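Local coordinates for BH0493 protein (Bacillus halodurans C-125, PDB 2QEE) that probably acts as a zinc-dependent hydrolase of the amidohydrolase superfamily, with a metal site held by histidine and aspartate side chains, at residues F277-L290 / V300-L314. Numbering follows the deposited sequence.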
loop_
_atom_site.group_PDB
_atom_site.type_symbol
_atom_site.label_atom_id
_atom_site.label_comp_id
_atom_site.label_asym_id
_atom_site.label_seq_id
_atom_site.Cartn_x
_atom_site.Cartn_y
_atom_site.Cartn_z
ATOM N N PHE C 277 -4.721 7.888 17.285
ATOM C CA PHE C 277 -5.025 7.446 15.945
ATOM C C PHE C 277 -3.854 7.850 15.030
ATOM O O PHE C 277 -2.738 8.245 15.522
ATOM C CB PHE C 277 -6.414 8.045 15.563
ATOM C CG PHE C 277 -6.993 7.598 14.208
ATOM C CD1 PHE C 277 -6.929 6.281 13.736
ATOM C CD2 PHE C 277 -7.669 8.539 13.415
ATOM C CE1 PHE C 277 -7.541 5.916 12.489
ATOM C CE2 PHE C 277 -8.297 8.160 12.191
ATOM C CZ PHE C 277 -8.160 6.853 11.716
ATOM N N VAL C 278 -4.065 7.681 13.735
ATOM C CA VAL C 278 -3.026 7.899 12.729
ATOM C C VAL C 278 -3.536 8.747 11.550
ATOM O O VAL C 278 -4.746 8.700 11.206
ATOM C CB VAL C 278 -2.572 6.492 12.218
ATOM C CG1 VAL C 278 -3.722 5.728 11.532
ATOM C CG2 VAL C 278 -1.322 6.629 11.242
ATOM N N GLY C 279 -2.641 9.494 10.893
ATOM C CA GLY C 279 -2.999 10.173 9.632
ATOM C C GLY C 279 -1.747 10.223 8.775
ATOM O O GLY C 279 -0.629 10.252 9.321
ATOM N N LYS C 280 -1.957 10.242 7.463
ATOM C CA LYS C 280 -0.872 10.466 6.507
ATOM C C LYS C 280 -0.383 11.914 6.648
ATOM O O LYS C 280 -1.188 12.824 6.763
ATOM C CB LYS C 280 -1.321 10.169 5.067
ATOM C CG LYS C 280 -0.130 10.178 4.048
ATOM C CD LYS C 280 -0.709 10.046 2.680
ATOM C CE LYS C 280 0.417 10.007 1.623
ATOM N NZ LYS C 280 -0.143 9.906 0.259
ATOM N N ALA C 281 0.941 12.098 6.627
ATOM C CA ALA C 281 1.534 13.454 6.759
ATOM C C ALA C 281 2.030 13.901 5.378
ATOM O O ALA C 281 2.361 13.066 4.484
ATOM C CB ALA C 281 2.778 13.457 7.795
ATOM N N SER C 282 2.169 15.225 5.201
ATOM C CA SER C 282 2.946 15.761 4.068
ATOM C C SER C 282 4.435 15.476 4.317
ATOM O O SER C 282 4.882 15.537 5.449
ATOM C CB SER C 282 2.800 17.292 3.965
ATOM O OG SER C 282 3.619 17.754 2.886
ATOM N N MET C 283 5.179 15.232 3.235
ATOM C CA MET C 283 6.639 15.083 3.370
ATOM C C MET C 283 7.330 16.455 3.306
ATOM O O MET C 283 8.521 16.532 3.555
ATOM C CB MET C 283 7.245 14.159 2.302
ATOM C CG MET C 283 6.602 12.734 2.282
ATOM S SD MET C 283 6.829 11.868 3.862
ATOM C CE MET C 283 8.623 11.777 3.898
ATOM N N ASP C 284 6.581 17.524 3.016
ATOM C CA ASP C 284 7.230 18.820 2.771
ATOM C C ASP C 284 8.123 19.309 3.917
ATOM O O ASP C 284 9.235 19.863 3.665
ATOM C CB ASP C 284 6.157 19.884 2.468
ATOM C CG ASP C 284 5.504 19.724 1.088
ATOM O OD1 ASP C 284 5.812 18.750 0.361
ATOM O OD2 ASP C 284 4.642 20.579 0.748
ATOM N N GLY C 285 7.649 19.171 5.154
ATOM C CA GLY C 285 8.389 19.759 6.301
ATOM C C GLY C 285 9.678 19.003 6.487
ATOM O O GLY C 285 10.721 19.589 6.862
ATOM N N VAL C 286 9.585 17.678 6.354
ATOM C CA VAL C 286 10.776 16.808 6.533
ATOM C C VAL C 286 11.787 17.105 5.427
ATOM O O VAL C 286 12.991 17.242 5.696
ATOM C CB VAL C 286 10.436 15.289 6.519
ATOM C CG1 VAL C 286 11.714 14.483 6.772
ATOM C CG2 VAL C 286 9.312 14.975 7.562
ATOM N N GLU C 287 11.297 17.190 4.185
ATOM C CA GLU C 287 12.108 17.575 3.037
ATOM C C GLU C 287 12.839 18.901 3.275
ATOM O O GLU C 287 14.063 19.021 3.063
ATOM C CB GLU C 287 11.193 17.666 1.795
ATOM C CG GLU C 287 11.972 17.964 0.526
ATOM C CD GLU C 287 11.079 18.502 -0.574
ATOM O OE1 GLU C 287 9.947 17.988 -0.720
ATOM O OE2 GLU C 287 11.511 19.405 -1.318
ATOM N N HIS C 288 12.085 19.895 3.710
ATOM C CA HIS C 288 12.674 21.209 3.993
ATOM C C HIS C 288 13.777 21.140 5.061
ATOM O O HIS C 288 14.896 21.676 4.885
ATOM C CB HIS C 288 11.550 22.176 4.418
ATOM C CG HIS C 288 12.059 23.531 4.774
ATOM N ND1 HIS C 288 11.982 24.606 3.908
ATOM C CD2 HIS C 288 12.730 23.970 5.871
ATOM C CE1 HIS C 288 12.574 25.649 4.468
ATOM N NE2 HIS C 288 13.000 25.303 5.669
ATOM N N LEU C 289 13.482 20.459 6.159
ATOM C CA LEU C 289 14.432 20.308 7.253
ATOM C C LEU C 289 15.713 19.673 6.726
ATOM O O LEU C 289 16.794 20.183 6.979
ATOM C CB LEU C 289 13.811 19.487 8.378
ATOM C CG LEU C 289 12.849 20.271 9.310
ATOM C CD1 LEU C 289 12.043 19.334 10.221
ATOM C CD2 LEU C 289 13.671 21.281 10.176
ATOM N N LEU C 290 15.591 18.586 5.969
ATOM C CA LEU C 290 16.791 17.905 5.490
ATOM C C LEU C 290 17.650 18.737 4.530
ATOM O O LEU C 290 18.899 18.718 4.591
ATOM C CB LEU C 290 16.384 16.620 4.787
ATOM C CG LEU C 290 15.803 15.585 5.753
ATOM C CD1 LEU C 290 15.113 14.512 4.868
ATOM C CD2 LEU C 290 16.942 14.887 6.635
ATOM N N VAL C 300 14.034 9.567 11.486
ATOM C CA VAL C 300 12.566 9.691 11.273
ATOM C C VAL C 300 11.934 8.333 11.177
ATOM O O VAL C 300 12.504 7.434 10.536
ATOM C CB VAL C 300 12.290 10.472 9.970
ATOM C CG1 VAL C 300 10.730 10.595 9.632
ATOM C CG2 VAL C 300 12.877 11.900 10.038
ATOM N N THR C 301 10.797 8.195 11.828
ATOM C CA THR C 301 9.882 7.071 11.620
ATOM C C THR C 301 8.479 7.678 11.437
ATOM O O THR C 301 8.180 8.741 12.030
ATOM C CB THR C 301 9.958 6.041 12.772
ATOM O OG1 THR C 301 9.415 4.779 12.351
ATOM C CG2 THR C 301 9.238 6.488 14.078
ATOM N N MET C 302 7.626 7.004 10.649
ATOM C CA MET C 302 6.307 7.602 10.345
ATOM C C MET C 302 5.223 6.593 10.616
ATOM O O MET C 302 5.449 5.388 10.515
ATOM C CB MET C 302 6.190 8.141 8.920
ATOM C CG MET C 302 7.162 9.315 8.673
ATOM S SD MET C 302 7.079 10.099 7.107
ATOM C CE MET C 302 5.651 11.243 7.476
ATOM N N LEU C 303 4.046 7.101 10.965
ATOM C CA LEU C 303 3.018 6.169 11.472
ATOM C C LEU C 303 2.061 5.614 10.393
ATOM O O LEU C 303 1.458 4.537 10.600
ATOM C CB LEU C 303 2.196 6.857 12.576
ATOM C CG LEU C 303 1.285 5.977 13.441
ATOM C CD1 LEU C 303 1.965 4.800 14.146
ATOM C CD2 LEU C 303 0.594 6.923 14.538
ATOM N N SER C 304 1.851 6.391 9.345
ATOM C CA SER C 304 0.864 5.983 8.287
ATOM C C SER C 304 1.550 4.953 7.342
ATOM O O SER C 304 2.655 5.199 6.845
ATOM C CB SER C 304 0.389 7.223 7.505
ATOM O OG SER C 304 -0.411 6.826 6.374
ATOM N N ARG C 305 0.790 3.899 6.963
ATOM C CA ARG C 305 1.270 2.951 5.964
ATOM C C ARG C 305 1.601 3.719 4.688
ATOM O O ARG C 305 2.549 3.381 3.969
ATOM C CB ARG C 305 0.179 1.901 5.652
ATOM C CG ARG C 305 0.676 0.816 4.696
ATOM C CD ARG C 305 -0.521 -0.090 4.318
ATOM N NE ARG C 305 -0.001 -1.136 3.432
ATOM C CZ ARG C 305 -0.735 -1.793 2.546
ATOM N NH1 ARG C 305 -2.031 -1.500 2.428
ATOM N NH2 ARG C 305 -0.185 -2.787 1.852
ATOM N N GLU C 306 0.805 4.759 4.403
ATOM C CA GLU C 306 0.808 5.421 3.111
ATOM C C GLU C 306 1.996 6.417 2.966
ATOM O O GLU C 306 2.236 6.969 1.876
ATOM C CB GLU C 306 -0.524 6.137 2.856
ATOM C CG GLU C 306 -1.611 5.165 2.473
ATOM C CD GLU C 306 -1.985 4.191 3.583
ATOM O OE1 GLU C 306 -2.218 4.669 4.723
ATOM O OE2 GLU C 306 -2.171 2.980 3.254
ATOM N N ASN C 307 2.716 6.627 4.086
ATOM C CA ASN C 307 3.971 7.431 4.035
ATOM C C ASN C 307 5.257 6.602 3.790
ATOM O O ASN C 307 6.325 7.176 3.621
ATOM C CB ASN C 307 4.166 8.226 5.359
ATOM C CG ASN C 307 3.371 9.526 5.415
ATOM O OD1 ASN C 307 2.710 9.781 6.433
ATOM N ND2 ASN C 307 3.456 10.374 4.382
ATOM N N GLN C 308 5.166 5.281 3.888
ATOM C CA GLN C 308 6.426 4.498 4.059
ATOM C C GLN C 308 7.229 4.512 2.802
ATOM O O GLN C 308 8.438 4.733 2.853
ATOM C CB GLN C 308 6.129 3.026 4.473
ATOM C CG GLN C 308 5.346 2.936 5.834
ATOM C CD GLN C 308 6.093 3.770 6.957
ATOM O OE1 GLN C 308 7.320 3.832 6.985
ATOM N NE2 GLN C 308 5.339 4.396 7.866
ATOM N N HIS C 309 6.590 4.303 1.634
ATOM C CA HIS C 309 7.409 4.232 0.423
ATOM C C HIS C 309 8.125 5.569 0.172
ATOM O O HIS C 309 9.325 5.635 -0.144
ATOM C CB HIS C 309 6.530 3.838 -0.771
ATOM C CG HIS C 309 7.272 3.875 -2.070
ATOM N ND1 HIS C 309 7.305 5.001 -2.846
ATOM C CD2 HIS C 309 8.051 2.958 -2.691
ATOM C CE1 HIS C 309 8.046 4.780 -3.913
ATOM N NE2 HIS C 309 8.511 3.546 -3.849
ATOM N N GLU C 310 7.365 6.676 0.258
ATOM C CA GLU C 310 7.936 8.003 -0.053
ATOM C C GLU C 310 8.978 8.407 1.003
ATOM O O GLU C 310 9.938 9.105 0.690
ATOM C CB GLU C 310 6.839 9.036 -0.278
ATOM C CG GLU C 310 5.996 9.306 0.942
ATOM C CD GLU C 310 4.738 10.149 0.655
ATOM O OE1 GLU C 310 4.449 10.453 -0.523
ATOM O OE2 GLU C 310 4.011 10.438 1.642
ATOM N N LEU C 311 8.794 7.950 2.250
ATOM C CA LEU C 311 9.881 8.133 3.237
ATOM C C LEU C 311 11.219 7.451 2.794
ATOM O O LEU C 311 12.316 8.047 2.921
ATOM C CB LEU C 311 9.437 7.591 4.597
ATOM C CG LEU C 311 10.486 7.651 5.720
ATOM C CD1 LEU C 311 10.836 9.151 6.015
ATOM C CD2 LEU C 311 9.991 6.926 6.926
ATOM N N VAL C 312 11.121 6.224 2.270
ATOM C CA VAL C 312 12.319 5.557 1.686
ATOM C C VAL C 312 12.883 6.379 0.567
ATOM O O VAL C 312 14.140 6.610 0.516
ATOM C CB VAL C 312 11.948 4.183 1.142
ATOM C CG1 VAL C 312 13.172 3.525 0.478
ATOM C CG2 VAL C 312 11.419 3.354 2.301
ATOM N N VAL C 313 12.027 6.922 -0.317
ATOM C CA VAL C 313 12.611 7.691 -1.429
ATOM C C VAL C 313 13.290 8.952 -0.882
ATOM O O VAL C 313 14.349 9.375 -1.382
ATOM C CB VAL C 313 11.547 8.101 -2.492
ATOM C CG1 VAL C 313 12.228 8.859 -3.669
ATOM C CG2 VAL C 313 10.817 6.847 -3.041
ATOM N N LEU C 314 12.727 9.539 0.159
ATOM C CA LEU C 314 13.344 10.755 0.716
ATOM C C LEU C 314 14.744 10.424 1.297
ATOM O O LEU C 314 15.678 11.236 1.176
ATOM C CB LEU C 314 12.429 11.325 1.792
ATOM C CG LEU C 314 12.808 12.775 2.201
ATOM C CD1 LEU C 314 12.866 13.765 1.025
ATOM C CD2 LEU C 314 11.795 13.244 3.249
HETATM O O HOH W 1 2.210 9.331 9.102
HETATM O O HOH W 2 1.995 8.939 -1.257
HETATM O O HOH W 3 2.753 12.768 1.663
#
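N307 grips the backbone of A281 with both ends of its carboxamide. A281 N donates to N307 OD1 over 2.9 Å, in the carbonyl plane and on a lone pair, while N307 ND2 donates to A281 O, also at 2.9 Å and nearly straight. The same ND2 gives a bond to E310 OE2, 2.8 Å away, which fixes the rotation of the amide. One water accepts from S304 N within hydrogen-bonding distance of G279 O and N307 OD1; another links A281 O and E310 OE2, a third K280 NZ and E310 OE1.

Both segments leave strands of one mixed sheet, and helices 284-290 and 308-314 follow nearly parallel (12°), consistent with the superfamily's beta/alpha barrel. Apolar contacts spread from their facing sides to the strands. M283 lays SD 3.7 Å from M302 SD; bends at chi2 (-61°) and chi3 (-62°) bring its CE within 3.6 Å of L314 CD2, a methyl that also meets V286 and L290. V278 CG2 presses on L303 CG at 3.5 Å, a tight fit; the L303 side chain lies about 9 Å from the bound zinc.

K280 runs extended across E306; K280 NZ is 4.4 Å from E310 OE2, too far for a salt bridge. This water-bridged charge probably helps keep E310 ionised, a good acceptor for the amide tying the two strand-to-helix connections together.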